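Local coordinates for protein leucine aminopeptidase 1 (Caenorhabditis elegans, PDB 2HC9) that removes N-terminal amino acids, preferably leucine, from peptides with the help of two zinc ions per subunit, and probably acts as a digestive enzyme, at residues N108-F114 and N145-V151; V120-V124 and F162-S167; A128-K133 and S167-E172; V196-S202 and L283-S287. The protein carries 1 engineered substitution. Residue numbers count along the deposited sequence, not the author numbering.

Contact 1: N108-F114 and N145-V151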
loop_
_atom_site.group_PDB
_atom_site.type_symbol
_atom_site.label_atom_id
_atom_site.label_comp_id
_atom_site.label_asym_id
_atom_site.label_seq_id
_atom_site.Cartn_x
_atom_site.Cartn_y
_atom_site.Cartn_z
ATOM N N ASN A 108 -14.428 -37.587 32.073
ATOM C CA ASN A 108 -13.011 -37.769 32.416
ATOM C C ASN A 108 -12.147 -37.836 31.157
ATOM O O ASN A 108 -12.502 -38.508 30.176
ATOM C CB ASN A 108 -12.805 -39.085 33.184
ATOM C CG ASN A 108 -13.755 -39.232 34.360
ATOM O OD1 ASN A 108 -14.495 -40.214 34.460
ATOM N ND2 ASN A 108 -13.731 -38.268 35.256
ATOM N N VAL A 109 -10.996 -37.167 31.190
ATOM C CA VAL A 109 -9.929 -37.465 30.222
ATOM C C VAL A 109 -8.736 -38.076 30.930
ATOM O O VAL A 109 -8.174 -37.491 31.852
ATOM C CB VAL A 109 -9.493 -36.245 29.414
ATOM C CG1 VAL A 109 -8.551 -36.691 28.268
ATOM C CG2 VAL A 109 -10.729 -35.564 28.850
ATOM N N HIS A 110 -8.370 -39.271 30.499
ATOM C CA HIS A 110 -7.282 -39.988 31.125
ATOM C C HIS A 110 -6.088 -40.038 30.152
ATOM O O HIS A 110 -6.197 -40.646 29.070
ATOM C CB HIS A 110 -7.754 -41.411 31.463
ATOM C CG HIS A 110 -6.837 -42.149 32.397
ATOM N ND1 HIS A 110 -7.032 -43.472 32.734
ATOM C CD2 HIS A 110 -5.735 -41.746 33.077
ATOM C CE1 HIS A 110 -6.085 -43.854 33.578
ATOM N NE2 HIS A 110 -5.284 -42.829 33.799
ATOM N N PHE A 111 -4.983 -39.395 30.529
ATOM C CA PHE A 111 -3.715 -39.540 29.780
ATOM C C PHE A 111 -2.850 -40.590 30.430
ATOM O O PHE A 111 -2.605 -40.549 31.641
ATOM C CB PHE A 111 -2.917 -38.225 29.686
ATOM C CG PHE A 111 -3.618 -37.173 28.870
ATOM C CD1 PHE A 111 -3.308 -37.001 27.523
ATOM C CD2 PHE A 111 -4.649 -36.420 29.440
ATOM C CE1 PHE A 111 -4.009 -36.066 26.751
ATOM C CE2 PHE A 111 -5.354 -35.478 28.687
ATOM C CZ PHE A 111 -5.037 -35.290 27.340
ATOM N N VAL A 112 -2.362 -41.496 29.598
ATOM C CA VAL A 112 -1.259 -42.365 29.991
ATOM C C VAL A 112 -0.012 -41.896 29.241
ATOM O O VAL A 112 0.113 -42.086 28.022
ATOM C CB VAL A 112 -1.535 -43.837 29.677
ATOM C CG1 VAL A 112 -0.308 -44.675 30.093
ATOM C CG2 VAL A 112 -2.794 -44.316 30.447
ATOM N N LEU A 113 0.880 -41.284 29.992
ATOM C CA LEU A 113 2.096 -40.674 29.431
ATOM C C LEU A 113 3.314 -41.552 29.709
ATOM O O LEU A 113 3.819 -41.593 30.838
ATOM C CB LEU A 113 2.299 -39.266 30.010
ATOM C CG LEU A 113 3.601 -38.521 29.614
ATOM C CD1 LEU A 113 3.666 -38.301 28.091
ATOM C CD2 LEU A 113 3.668 -37.181 30.334
ATOM N N PHE A 114 3.798 -42.225 28.662
ATOM C CA PHE A 114 5.039 -43.008 28.760
ATOM C C PHE A 114 6.219 -42.125 28.393
ATOM O O PHE A 114 6.529 -41.959 27.228
ATOM C CB PHE A 114 4.995 -44.189 27.794
ATOM C CG PHE A 114 3.960 -45.218 28.143
ATOM C CD1 PHE A 114 4.154 -46.080 29.225
ATOM C CD2 PHE A 114 2.811 -45.353 27.365
ATOM C CE1 PHE A 114 3.193 -47.057 29.554
ATOM C CE2 PHE A 114 1.840 -46.326 27.676
ATOM C CZ PHE A 114 2.039 -47.181 28.774
ATOM N N ASN A 145 -12.685 -33.783 34.204
ATOM C CA ASN A 145 -11.712 -34.206 35.182
ATOM C C ASN A 145 -10.562 -34.831 34.402
ATOM O O ASN A 145 -10.737 -35.874 33.760
ATOM C CB ASN A 145 -12.379 -35.207 36.146
ATOM C CG ASN A 145 -11.384 -36.013 36.952
ATOM O OD1 ASN A 145 -10.531 -35.467 37.648
ATOM N ND2 ASN A 145 -11.496 -37.334 36.864
ATOM N N VAL A 146 -9.400 -34.174 34.421
ATOM C CA VAL A 146 -8.230 -34.674 33.680
ATOM C C VAL A 146 -7.208 -35.284 34.636
ATOM O O VAL A 146 -6.819 -34.657 35.623
ATOM C CB VAL A 146 -7.570 -33.568 32.820
ATOM C CG1 VAL A 146 -6.339 -34.097 32.075
ATOM C CG2 VAL A 146 -8.607 -32.947 31.858
ATOM N N ASN A 147 -6.808 -36.522 34.353
ATOM C CA ASN A 147 -5.681 -37.144 35.050
ATOM C C ASN A 147 -4.570 -37.436 34.041
ATOM O O ASN A 147 -4.776 -38.196 33.094
ATOM C CB ASN A 147 -6.107 -38.456 35.718
ATOM C CG ASN A 147 -6.943 -38.210 36.969
ATOM O OD1 ASN A 147 -6.431 -37.823 38.022
ATOM N ND2 ASN A 147 -8.237 -38.409 36.836
ATOM N N ILE A 148 -3.411 -36.818 34.246
ATOM C CA ILE A 148 -2.199 -37.172 33.507
ATOM C C ILE A 148 -1.366 -38.124 34.359
ATOM O O ILE A 148 -0.694 -37.718 35.321
ATOM C CB ILE A 148 -1.354 -35.903 33.120
ATOM C CG1 ILE A 148 -2.272 -34.846 32.444
ATOM C CG2 ILE A 148 -0.145 -36.313 32.248
ATOM C CD1 ILE A 148 -1.613 -33.500 32.215
ATOM N N ASP A 149 -1.413 -39.395 33.980
ATOM C CA ASP A 149 -0.679 -40.460 34.667
ATOM C C ASP A 149 0.653 -40.731 33.992
ATOM O O ASP A 149 0.727 -41.244 32.868
ATOM C CB ASP A 149 -1.534 -41.737 34.731
ATOM C CG ASP A 149 -2.725 -41.591 35.682
ATOM O OD1 ASP A 149 -2.861 -40.525 36.342
ATOM O OD2 ASP A 149 -3.518 -42.544 35.766
ATOM N N VAL A 150 1.712 -40.374 34.700
ATOM C CA VAL A 150 3.033 -40.461 34.141
ATOM C C VAL A 150 3.592 -41.823 34.536
ATOM O O VAL A 150 3.605 -42.173 35.723
ATOM C CB VAL A 150 3.949 -39.359 34.689
ATOM C CG1 VAL A 150 5.332 -39.484 34.070
ATOM C CG2 VAL A 150 3.356 -37.962 34.425
ATOM N N VAL A 151 4.048 -42.568 33.534
ATOM C CA VAL A 151 4.713 -43.859 33.741
ATOM C C VAL A 151 6.211 -43.619 33.571
ATOM O O VAL A 151 6.731 -43.541 32.440
ATOM C CB VAL A 151 4.238 -44.898 32.713
ATOM C CG1 VAL A 151 4.929 -46.246 32.959
ATOM C CG2 VAL A 151 2.712 -45.057 32.779
#

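Contact 2: V120-V124 and F162-S167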
loop_
_atom_site.group_PDB
_atom_site.type_symbol
_atom_site.label_atom_id
_atom_site.label_comp_id
_atom_site.label_asym_id
_atom_site.label_seq_id
_atom_site.Cartn_x
_atom_site.Cartn_y
_atom_site.Cartn_z
ATOM N N VAL A 120 9.566 -35.706 30.919
ATOM C CA VAL A 120 8.287 -35.634 31.631
ATOM C C VAL A 120 7.756 -34.199 31.732
ATOM O O VAL A 120 6.583 -33.952 31.433
ATOM C CB VAL A 120 8.368 -36.258 33.042
ATOM C CG1 VAL A 120 7.073 -35.945 33.827
ATOM C CG2 VAL A 120 8.601 -37.779 32.921
ATOM N N LEU A 121 8.600 -33.259 32.162
ATOM C CA LEU A 121 8.105 -31.907 32.430
ATOM C C LEU A 121 7.529 -31.242 31.161
ATOM O O LEU A 121 6.436 -30.687 31.180
ATOM C CB LEU A 121 9.225 -31.049 33.029
ATOM C CG LEU A 121 8.837 -29.649 33.506
ATOM C CD1 LEU A 121 9.747 -29.264 34.660
ATOM C CD2 LEU A 121 8.925 -28.574 32.360
ATOM N N SER A 122 8.286 -31.287 30.064
ATOM C CA SER A 122 7.837 -30.662 28.810
ATOM C C SER A 122 6.589 -31.342 28.270
ATOM O O SER A 122 5.699 -30.676 27.714
ATOM C CB SER A 122 8.951 -30.711 27.755
ATOM O OG SER A 122 9.246 -32.058 27.446
ATOM N N HIS A 123 6.523 -32.676 28.425
ATOM C CA HIS A 123 5.380 -33.433 27.907
ATOM C C HIS A 123 4.122 -33.117 28.697
ATOM O O HIS A 123 3.052 -32.891 28.117
ATOM C CB HIS A 123 5.675 -34.938 27.955
ATOM C CG HIS A 123 6.629 -35.389 26.886
ATOM N ND1 HIS A 123 6.708 -36.700 26.454
ATOM C CD2 HIS A 123 7.506 -34.691 26.124
ATOM C CE1 HIS A 123 7.628 -36.796 25.506
ATOM N NE2 HIS A 123 8.126 -35.593 25.285
ATOM N N VAL A 124 4.243 -33.106 30.024
ATOM C CA VAL A 124 3.112 -32.704 30.874
ATOM C C VAL A 124 2.621 -31.281 30.504
ATOM O O VAL A 124 1.426 -31.062 30.310
ATOM C CB VAL A 124 3.466 -32.818 32.372
ATOM C CG1 VAL A 124 2.386 -32.133 33.249
ATOM C CG2 VAL A 124 3.627 -34.288 32.748
ATOM N N PHE A 162 4.484 -30.827 41.953
ATOM C CA PHE A 162 5.042 -29.725 41.164
ATOM C C PHE A 162 4.440 -29.694 39.746
ATOM O O PHE A 162 4.109 -28.629 39.246
ATOM C CB PHE A 162 6.584 -29.768 41.085
ATOM C CG PHE A 162 7.108 -28.879 39.995
ATOM C CD1 PHE A 162 7.085 -27.485 40.155
ATOM C CD2 PHE A 162 7.466 -29.414 38.765
ATOM C CE1 PHE A 162 7.500 -26.646 39.097
ATOM C CE2 PHE A 162 7.863 -28.588 37.718
ATOM C CZ PHE A 162 7.860 -27.222 37.882
ATOM N N LEU A 163 4.330 -30.850 39.095
ATOM C CA LEU A 163 3.817 -30.909 37.719
ATOM C C LEU A 163 2.344 -30.486 37.651
ATOM O O LEU A 163 1.908 -29.876 36.684
ATOM C CB LEU A 163 4.010 -32.323 37.147
ATOM C CG LEU A 163 5.482 -32.708 36.893
ATOM C CD1 LEU A 163 5.598 -34.238 36.657
ATOM C CD2 LEU A 163 6.066 -31.947 35.689
ATOM N N THR A 164 1.572 -30.809 38.688
ATOM C CA THR A 164 0.203 -30.309 38.778
ATOM C C THR A 164 0.182 -28.777 38.904
ATOM O O THR A 164 -0.638 -28.103 38.272
ATOM C CB THR A 164 -0.507 -30.971 39.991
ATOM O OG1 THR A 164 -0.487 -32.392 39.799
ATOM C CG2 THR A 164 -1.947 -30.496 40.135
ATOM N N ASP A 165 1.071 -28.241 39.744
ATOM C CA ASP A 165 1.197 -26.792 39.905
ATOM C C ASP A 165 1.700 -26.138 38.621
ATOM O O ASP A 165 1.259 -25.037 38.264
ATOM C CB ASP A 165 2.162 -26.476 41.033
ATOM C CG ASP A 165 1.546 -26.693 42.416
ATOM O OD1 ASP A 165 0.307 -26.657 42.540
ATOM O OD2 ASP A 165 2.315 -26.879 43.369
ATOM N N LEU A 166 2.630 -26.799 37.943
ATOM C CA LEU A 166 3.114 -26.264 36.670
ATOM C C LEU A 166 1.994 -26.256 35.624
ATOM O O LEU A 166 1.809 -25.260 34.910
ATOM C CB LEU A 166 4.298 -27.085 36.152
ATOM C CG LEU A 166 4.806 -26.645 34.765
ATOM C CD1 LEU A 166 5.354 -25.206 34.833
ATOM C CD2 LEU A 166 5.865 -27.635 34.274
ATOM N N SER A 167 1.241 -27.351 35.545
ATOM C CA SER A 167 0.071 -27.397 34.669
ATOM C C SER A 167 -0.873 -26.234 34.936
ATOM O O SER A 167 -1.384 -25.622 34.002
ATOM C CB SER A 167 -0.688 -28.721 34.821
ATOM O OG SER A 167 0.108 -29.817 34.400
#

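Contact 3: A128-K133 and S167-E172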
loop_
_atom_site.group_PDB
_atom_site.type_symbol
_atom_site.label_atom_id
_atom_site.label_comp_id
_atom_site.label_asym_id
_atom_site.label_seq_id
_atom_site.Cartn_x
_atom_site.Cartn_y
_atom_site.Cartn_z
ATOM N N ALA A 128 -1.089 -30.028 29.254
ATOM C CA ALA A 128 -1.793 -29.004 30.019
ATOM C C ALA A 128 -2.245 -27.835 29.142
ATOM O O ALA A 128 -3.360 -27.341 29.299
ATOM C CB ALA A 128 -0.901 -28.496 31.168
ATOM N N ARG A 129 -1.394 -27.415 28.199
ATOM C CA ARG A 129 -1.682 -26.229 27.343
ATOM C C ARG A 129 -2.956 -26.427 26.516
ATOM O O ARG A 129 -3.547 -25.445 26.054
ATOM C CB ARG A 129 -0.542 -25.922 26.324
ATOM C CG ARG A 129 0.886 -25.813 26.864
ATOM C CD ARG A 129 1.958 -25.637 25.738
ATOM N NE ARG A 129 3.337 -25.953 26.186
ATOM C CZ ARG A 129 4.033 -25.184 27.033
ATOM N NH1 ARG A 129 5.271 -25.530 27.410
ATOM N NH2 ARG A 129 3.493 -24.066 27.522
ATOM N N THR A 130 -3.346 -27.682 26.265
ATOM C CA THR A 130 -4.484 -27.943 25.378
ATOM C C THR A 130 -5.815 -27.865 26.126
ATOM O O THR A 130 -6.866 -27.993 25.512
ATOM C CB THR A 130 -4.405 -29.336 24.703
ATOM O OG1 THR A 130 -4.576 -30.363 25.700
ATOM C CG2 THR A 130 -3.063 -29.506 23.910
ATOM N N PHE A 131 -5.766 -27.700 27.454
ATOM C CA PHE A 131 -6.988 -27.535 28.250
ATOM C C PHE A 131 -7.264 -26.063 28.502
ATOM O O PHE A 131 -6.878 -25.505 29.541
ATOM C CB PHE A 131 -6.960 -28.408 29.521
ATOM C CG PHE A 131 -7.121 -29.876 29.190
ATOM C CD1 PHE A 131 -8.377 -30.392 28.903
ATOM C CD2 PHE A 131 -6.015 -30.675 29.022
ATOM C CE1 PHE A 131 -8.532 -31.722 28.519
ATOM C CE2 PHE A 131 -6.151 -32.016 28.640
ATOM C CZ PHE A 131 -7.405 -32.536 28.391
ATOM N N CYS A 132 -7.849 -25.417 27.492
ATOM C CA CYS A 132 -7.973 -23.949 27.521
ATOM C C CYS A 132 -9.071 -23.574 28.510
ATOM O O CYS A 132 -10.226 -23.973 28.346
ATOM C CB CYS A 132 -8.318 -23.421 26.113
ATOM S SG CYS A 132 -7.156 -23.989 24.855
ATOM N N LYS A 133 -8.719 -22.807 29.532
ATOM C CA LYS A 133 -9.696 -22.406 30.552
ATOM C C LYS A 133 -10.744 -21.475 29.973
ATOM O O LYS A 133 -11.921 -21.564 30.323
ATOM C CB LYS A 133 -8.996 -21.724 31.739
ATOM C CG LYS A 133 -8.180 -22.684 32.582
ATOM C CD LYS A 133 -7.744 -22.031 33.883
ATOM C CE LYS A 133 -7.053 -23.065 34.795
ATOM N NZ LYS A 133 -7.007 -22.497 36.189
ATOM N N SER A 167 1.241 -27.351 35.545
ATOM C CA SER A 167 0.071 -27.397 34.669
ATOM C C SER A 167 -0.873 -26.234 34.936
ATOM O O SER A 167 -1.384 -25.622 34.002
ATOM C CB SER A 167 -0.688 -28.721 34.821
ATOM O OG SER A 167 0.108 -29.817 34.400
ATOM N N GLU A 168 -1.123 -25.949 36.209
ATOM C CA GLU A 168 -1.983 -24.820 36.572
ATOM C C GLU A 168 -1.353 -23.502 36.140
ATOM O O GLU A 168 -2.034 -22.635 35.605
ATOM C CB GLU A 168 -2.282 -24.829 38.083
ATOM C CG GLU A 168 -3.012 -23.566 38.605
ATOM C CD GLU A 168 -4.486 -23.445 38.161
ATOM O OE1 GLU A 168 -4.979 -24.216 37.320
ATOM O OE2 GLU A 168 -5.170 -22.530 38.660
ATOM N N SER A 169 -0.048 -23.350 36.350
ATOM C CA SER A 169 0.607 -22.073 36.011
ATOM C C SER A 169 0.539 -21.850 34.492
ATOM O O SER A 169 0.283 -20.725 34.033
ATOM C CB SER A 169 2.055 -22.080 36.493
ATOM O OG SER A 169 2.135 -21.713 37.864
ATOM N N VAL A 170 0.748 -22.925 33.733
ATOM C CA VAL A 170 0.643 -22.907 32.264
ATOM C C VAL A 170 -0.766 -22.497 31.842
ATOM O O VAL A 170 -0.950 -21.538 31.056
ATOM C CB VAL A 170 1.063 -24.281 31.630
ATOM C CG1 VAL A 170 0.681 -24.342 30.135
ATOM C CG2 VAL A 170 2.602 -24.495 31.818
ATOM N N ARG A 171 -1.775 -23.182 32.389
ATOM C CA ARG A 171 -3.174 -22.866 32.016
ATOM C C ARG A 171 -3.632 -21.485 32.475
ATOM O O ARG A 171 -4.427 -20.840 31.790
ATOM C CB ARG A 171 -4.124 -23.951 32.521
ATOM C CG ARG A 171 -3.862 -25.293 31.849
ATOM C CD ARG A 171 -4.758 -26.384 32.469
ATOM N NE ARG A 171 -6.169 -26.236 32.096
ATOM C CZ ARG A 171 -7.202 -26.374 32.933
ATOM N NH1 ARG A 171 -7.023 -26.608 34.250
ATOM N NH2 ARG A 171 -8.432 -26.251 32.456
ATOM N N GLU A 172 -3.138 -21.036 33.626
ATOM C CA GLU A 172 -3.425 -19.676 34.099
ATOM C C GLU A 172 -2.819 -18.595 33.198
ATOM O O GLU A 172 -3.480 -17.609 32.865
ATOM C CB GLU A 172 -2.906 -19.480 35.539
ATOM C CG GLU A 172 -3.814 -20.174 36.613
ATOM C CD GLU A 172 -5.147 -19.468 36.725
ATOM O OE1 GLU A 172 -5.203 -18.457 37.461
ATOM O OE2 GLU A 172 -6.104 -19.861 36.011
HETATM O O HOH W 1 -10.158 -26.383 29.952
HETATM O O HOH W 2 -5.910 -22.010 29.667
#

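Contact 4: V196-S202 and L283-S287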
loop_
_atom_site.group_PDB
_atom_site.type_symbol
_atom_site.label_atom_id
_atom_site.label_comp_id
_atom_site.label_asym_id
_atom_site.label_seq_id
_atom_site.Cartn_x
_atom_site.Cartn_y
_atom_site.Cartn_z
ATOM N N VAL A 196 -2.306 -13.856 43.433
ATOM C CA VAL A 196 -1.106 -14.690 43.519
ATOM C C VAL A 196 -0.187 -14.181 44.654
ATOM O O VAL A 196 0.363 -14.982 45.423
ATOM C CB VAL A 196 -0.331 -14.720 42.157
ATOM C CG1 VAL A 196 1.058 -15.378 42.328
ATOM C CG2 VAL A 196 -1.167 -15.419 41.072
ATOM N N GLY A 197 -0.050 -12.858 44.760
ATOM C CA GLY A 197 0.684 -12.230 45.876
ATOM C C GLY A 197 0.193 -12.733 47.237
ATOM O O GLY A 197 1.004 -13.071 48.112
ATOM N N ASN A 198 -1.125 -12.774 47.409
ATOM C CA ASN A 198 -1.709 -13.225 48.673
ATOM C C ASN A 198 -1.456 -14.721 48.891
ATOM O O ASN A 198 -1.024 -15.125 49.980
ATOM C CB ASN A 198 -3.208 -12.887 48.750
ATOM C CG ASN A 198 -3.477 -11.508 49.367
ATOM O OD1 ASN A 198 -3.551 -11.369 50.586
ATOM N ND2 ASN A 198 -3.650 -10.497 48.524
ATOM N N ALA A 199 -1.706 -15.527 47.859
ATOM C CA ALA A 199 -1.548 -16.996 47.939
ATOM C C ALA A 199 -0.122 -17.401 48.273
ATOM O O ALA A 199 0.111 -18.390 48.977
ATOM C CB ALA A 199 -1.990 -17.670 46.632
ATOM N N THR A 200 0.843 -16.619 47.789
ATOM C CA THR A 200 2.259 -16.918 48.009
ATOM C C THR A 200 2.869 -16.259 49.265
ATOM O O THR A 200 4.071 -16.375 49.486
ATOM C CB THR A 200 3.130 -16.466 46.792
ATOM O OG1 THR A 200 2.885 -15.070 46.529
ATOM C CG2 THR A 200 2.821 -17.331 45.555
ATOM N N GLY A 201 2.063 -15.536 50.039
ATOM C CA GLY A 201 2.549 -14.801 51.190
ATOM C C GLY A 201 3.598 -13.749 50.863
ATOM O O GLY A 201 4.487 -13.470 51.683
ATOM N N SER A 202 3.485 -13.155 49.672
ATOM C CA SER A 202 4.440 -12.154 49.187
ATOM C C SER A 202 4.267 -10.836 49.910
ATOM O O SER A 202 3.166 -10.490 50.378
ATOM C CB SER A 202 4.198 -11.898 47.680
ATOM O OG SER A 202 4.467 -13.066 46.944
ATOM N N LEU A 283 4.366 -13.803 36.195
ATOM C CA LEU A 283 3.498 -13.999 37.371
ATOM C C LEU A 283 3.310 -15.478 37.691
ATOM O O LEU A 283 3.419 -15.905 38.862
ATOM C CB LEU A 283 2.121 -13.369 37.095
ATOM C CG LEU A 283 1.065 -13.581 38.190
ATOM C CD1 LEU A 283 1.573 -12.940 39.487
ATOM C CD2 LEU A 283 -0.319 -13.076 37.770
ATOM N N GLU A 284 3.006 -16.274 36.664
ATOM C CA GLU A 284 2.728 -17.691 36.887
ATOM C C GLU A 284 3.968 -18.534 37.097
ATOM O O GLU A 284 3.917 -19.544 37.804
ATOM C CB GLU A 284 1.827 -18.266 35.782
ATOM C CG GLU A 284 0.478 -17.508 35.663
ATOM C CD GLU A 284 -0.414 -17.655 36.905
ATOM O OE1 GLU A 284 -0.285 -18.674 37.615
ATOM O OE2 GLU A 284 -1.268 -16.761 37.131
ATOM N N ALA A 285 5.096 -18.108 36.522
ATOM C CA ALA A 285 6.405 -18.681 36.906
ATOM C C ALA A 285 6.729 -18.440 38.374
ATOM O O ALA A 285 7.175 -19.349 39.062
ATOM C CB ALA A 285 7.554 -18.123 36.032
ATOM N N TYR A 286 6.547 -17.201 38.828
ATOM C CA TYR A 286 6.791 -16.831 40.216
ATOM C C TYR A 286 5.933 -17.719 41.115
ATOM O O TYR A 286 6.421 -18.267 42.100
ATOM C CB TYR A 286 6.429 -15.356 40.405
ATOM C CG TYR A 286 6.537 -14.817 41.822
ATOM C CD1 TYR A 286 7.735 -14.266 42.279
ATOM C CD2 TYR A 286 5.431 -14.844 42.698
ATOM C CE1 TYR A 286 7.852 -13.752 43.546
ATOM C CE2 TYR A 286 5.533 -14.313 43.993
ATOM C CZ TYR A 286 6.746 -13.764 44.400
ATOM O OH TYR A 286 6.889 -13.240 45.662
ATOM N N SER A 287 4.655 -17.842 40.771
ATOM C CA SER A 287 3.735 -18.681 41.536
ATOM C C SER A 287 4.234 -20.134 41.658
ATOM O O SER A 287 4.310 -20.684 42.764
ATOM C CB SER A 287 2.347 -18.643 40.913
ATOM O OG SER A 287 1.447 -19.524 41.584
#

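Contact 1: N108-F114 and N145-V151
This is the strand pair of a beta-alpha-beta unit in the macro-like N-terminal domain of an M17 aminopeptidase: strand 108-114, helix 120-128 and strand 145-151, with the two strands side by side and parallel. Their axes approach to 4.7 Å at an angle of 8°. Six backbone hydrogen bonds follow the parallel pattern, in which residues of one strand bond to neighbours on both sides of their partner. V109 N donates to N145 O (2.9 Å) and V109 O accepts from N147 N (3.0 Å); F111 N to N147 O (2.8 Å) and D149 N to F111 O (2.9 Å) come next, then L113 N to D149 O and V151 N to L113 O, both 2.9 Å. V109, F111, L113, V146, I148 and V150 point to one face, where F111 and L113 also pack on helix 120-128; F111 CE2 lies 3.8 Å from V146 CG1, and L113 CD2 4.2 Å from V150 CG2. The other face carries, among others, H110, V112, N147 and D149. On it D149 is a buried carboxylate with several partners: a salt bridge to R7 of strand 3-8, the next strand in the sheet, a hydrogen bond from the backbone of Q11, and a third bond across the pair, donated by H110 NE2 to D149 OD2 at 2.7 Å.

Contact 2: V120-V124 and F162-S167
Two helices pack here through leucine, valine and phenylalanine side chains. Their segment axes stay 10.3 Å apart and cross at -37°, and the contact is apolar, with no hydrogen bond across it. L163, in the m,t rotamer, points at helix 120-128 and extends its two methyls over different residues: CD1 reaches V120 CG1 at 3.6 Å, while CD2 sits 3.8 Å from L121 CA. L121 leaves its helix sideways, yet its t chi1 carries the end of its side chain across, so that L121 CG meets L166 CD2 at 3.7 Å and L121 CD1 touches the edge of the F162 ring, 3.7 Å from CE2. V124, also t, turns CG1 to S167 OG (3.4 Å). That hydroxyl can lie against a methyl because the m rotamer of S167 folds it back onto its own helix, where S167 OG donates to L163 O at 2.9 Å. V6 of strand 3-8 touches V124, L163 and S167, and residues of helix 473-480 touch L121, F162 and L166.

Contact 3: A128-K133 and S167-E172
A128, in the last turn of helix 120-128, is the first residue of a type I turn to F131; its CB rests 3.6 Å from S167 OG, and A128 O lies 3.3 Å from R171 CG. R129 lays its aliphatic part on helix 157-178, with CG 3.6 Å from V170 CG1, before its guanidinium continues to a salt bridge with D398. F131 contributes its carbonyl: R171 NE donates to F131 O at 2.8 Å, and R171 NH2 adds a weak bond to the same atom. At C132 a water accepts from R171 NH2 (3.0 Å) and gives a weak bond to C132 O. K133 crosses one face of the R171 guanidinium, with CG 3.6 Å from NH2, and its NZ makes salt bridges to E168 OE1 (2.9 Å) and E172 OE2 (2.8 Å); a second water joins K133 N to R171 O. Past the turn the loop is held mainly by polar groups: the K133-E168-E172 salt-bridge network offsets the lysine charge near R171, whose guanidinium serves the F131 carbonyl and, through NH1, that of T2, beside strand 3-8.

Contact 4: V196-S202 and L283-S287
Helix-to-helix packing inside the catalytic domain joins the C-terminal end of helix 186-199, with the turn that follows, to the middle of helix 277-290. V196 is the main apolar contributor. Pointing at the other helix, it sets CB 3.7 Å from L283 CD1 and CG1 3.8 Å from S287 CB. T200 follows one turn later, bringing OG1 to 3.7 Å from Y286 CE2 near the plane of the ring, while T200 OG1 itself donates to V196 O at 2.8 Å. The helix then closes in a Schellman motif: S202 N bonds to G197 O (2.9 Å) and G201 N to N198 O (3.1 Å), with G201 at positive phi. This termination swings the chain round so that S202, just ahead of strand 203-208, faces the tyrosine. Y286 OH shares a 2.7 Å hydrogen bond with S202 OG. Beyond the pair, L236 of strand 232-238 touches S202, L283 and Y286.

In the fold
Contacts 1, 2 and 3 form one continuous body, and helix 157-178 carries it towards contact 4. Contact 2 packs directly on contact 1 (centres 12 Å apart), with L113 CD2 3.8 Å from V124 CG2; contact 3 meets the same sheet face through F131, whose CE2 is 3.6 Å from F111 CE2. Contacts 2 and 3 share S167 and lie one after the other along helix 157-178. From that helix S169 OG probably hydrogen-bonds E284 O at 2.8 Å, and E172 CB packs 3.4 Å from E284 CD, linking contacts 3 and 4. Contacts 1 to 3 lie away from the zinc site; in contact 4 the L283 side chain is about 12 Å from that of the zinc ligand K252.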